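Local coordinates for hypothetical protein PH0107 (Pyrococcus horikoshii, PDB 2YZI), which is of unknown function but, as a protein built of two CBS domains, possibly binds an adenosyl-type ligand and acts in regulation, at residues K16-K21 / F36-L41. Residues are numbered along the deposited sequence; the frame is centred on the assembly and turned at random.
Sequences KLLGVK and FDVGSL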
# COMPACT_ATOMS: atom_id res chain seq x y z
N LYS B 16 -14.47 3.61 -6.13
CA LYS B 16 -13.53 4.69 -5.87
C LYS B 16 -12.27 4.56 -6.73
O LYS B 16 -11.20 4.21 -6.24
CB LYS B 16 -13.16 4.68 -4.39
CG LYS B 16 -12.22 5.79 -3.96
CD LYS B 16 -11.72 5.56 -2.54
CE LYS B 16 -12.18 6.65 -1.60
NZ LYS B 16 -11.68 7.98 -2.05
N LEU B 17 -12.40 4.87 -8.02
CA LEU B 17 -11.28 4.79 -8.96
C LEU B 17 -11.06 6.16 -9.59
O LEU B 17 -11.85 6.61 -10.42
CB LEU B 17 -11.60 3.75 -10.03
CG LEU B 17 -10.82 3.70 -11.34
CD1 LEU B 17 -9.33 3.59 -11.08
CD2 LEU B 17 -11.33 2.51 -12.16
N LEU B 18 -9.99 6.84 -9.19
CA LEU B 18 -9.71 8.16 -9.71
C LEU B 18 -8.78 8.21 -10.90
O LEU B 18 -7.84 7.43 -11.01
CB LEU B 18 -9.18 9.08 -8.61
CG LEU B 18 -10.23 9.55 -7.61
CD1 LEU B 18 -10.57 8.40 -6.65
CD2 LEU B 18 -9.72 10.74 -6.84
N GLY B 19 -9.05 9.15 -11.80
CA GLY B 19 -8.24 9.30 -12.98
C GLY B 19 -7.69 10.70 -13.13
O GLY B 19 -8.23 11.67 -12.59
N VAL B 20 -6.58 10.81 -13.86
CA VAL B 20 -5.96 12.09 -14.13
C VAL B 20 -5.64 12.10 -15.61
O VAL B 20 -5.60 11.04 -16.24
CB VAL B 20 -4.64 12.27 -13.33
CG1 VAL B 20 -4.95 12.31 -11.83
CG2 VAL B 20 -3.67 11.14 -13.64
N LYS B 21 -5.44 13.27 -16.19
CA LYS B 21 -5.11 13.35 -17.60
C LYS B 21 -3.61 13.07 -17.74
O LYS B 21 -2.87 13.13 -16.76
CB LYS B 21 -5.47 14.73 -18.16
CG LYS B 21 -6.96 15.00 -18.19
CD LYS B 21 -7.27 16.29 -18.93
CE LYS B 21 -8.77 16.52 -19.04
NZ LYS B 21 -9.46 15.39 -19.72
N PHE B 36 -7.64 11.80 -1.59
CA PHE B 36 -8.65 10.76 -1.67
C PHE B 36 -8.25 9.38 -1.17
O PHE B 36 -8.96 8.40 -1.36
CB PHE B 36 -9.19 10.69 -3.09
CG PHE B 36 -10.11 11.83 -3.42
CD1 PHE B 36 -11.41 11.84 -2.93
CD2 PHE B 36 -9.67 12.91 -4.16
CE1 PHE B 36 -12.26 12.91 -3.17
CE2 PHE B 36 -10.51 13.99 -4.40
CZ PHE B 36 -11.81 13.99 -3.90
N ASP B 37 -7.09 9.31 -0.52
CA ASP B 37 -6.63 8.07 0.08
C ASP B 37 -6.52 6.85 -0.83
O ASP B 37 -6.96 5.75 -0.45
CB ASP B 37 -7.54 7.73 1.26
CG ASP B 37 -6.82 7.02 2.37
OD1 ASP B 37 -5.94 7.65 2.99
OD2 ASP B 37 -7.14 5.84 2.64
N VAL B 38 -5.96 7.02 -2.02
CA VAL B 38 -5.80 5.90 -2.95
C VAL B 38 -4.33 5.70 -3.31
O VAL B 38 -3.56 6.66 -3.38
CB VAL B 38 -6.63 6.09 -4.23
CG1 VAL B 38 -8.11 6.07 -3.89
CG2 VAL B 38 -6.26 7.39 -4.91
N GLY B 39 -3.94 4.45 -3.51
CA GLY B 39 -2.56 4.15 -3.83
C GLY B 39 -2.24 4.14 -5.32
O GLY B 39 -1.08 3.98 -5.70
N SER B 40 -3.25 4.33 -6.15
CA SER B 40 -3.05 4.30 -7.59
C SER B 40 -3.99 5.23 -8.33
O SER B 40 -4.93 5.77 -7.77
CB SER B 40 -3.22 2.87 -8.12
OG SER B 40 -4.53 2.38 -7.88
N LEU B 41 -3.71 5.39 -9.61
CA LEU B 41 -4.51 6.23 -10.48
C LEU B 41 -4.44 5.70 -11.91
O LEU B 41 -3.41 5.17 -12.33
CB LEU B 41 -3.96 7.67 -10.48
CG LEU B 41 -4.05 8.52 -9.21
CD1 LEU B 41 -3.27 9.81 -9.42
CD2 LEU B 41 -5.51 8.84 -8.89
O HOH W 1 -7.99 5.57 -8.05
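L18 and L41 sit side by side where two parallel strands, 19-20 and 40-44, come together; within these segments the backbones meet at a CA-H...O contact from L41 CA to L18 O, 3.6 Å, and the strands' backbone hydrogen bonds follow at V42. A water also links the two backbones, accepting from L18 N at 2.6 Å and donating to S40 O. The L18 side chain touches three partners. L18 CD2 approaches the F36 ring obliquely, 3.4 Å from F36 CD2 and close to F36 CG, the two side chains crossing at about a right angle; L18 CB packs on L41 CD2, and L18 CD1 approaches V38 CG1 more loosely. These residues belong to the beta-alpha-beta unit of the first CBS domain: helix 26-35 joins the two strands and F36 follows its end, while L18, V20 and L41 all press on that helix, through L32, A29 and M33. Deeper in, V20 CG1 meets L41 CD1 at 3.9 Å. At the exposed end K16 leaves its backbone with CG anti to N (chi1 -178°), brings CD to 3.9 Å from V38 CG1, then bends at its last two torsions. NZ thereby donates to F36 O at 2.8 Å, in the carbonyl plane on a lone pair (C=O...N 135°), and lies at the edge of the F36 ring.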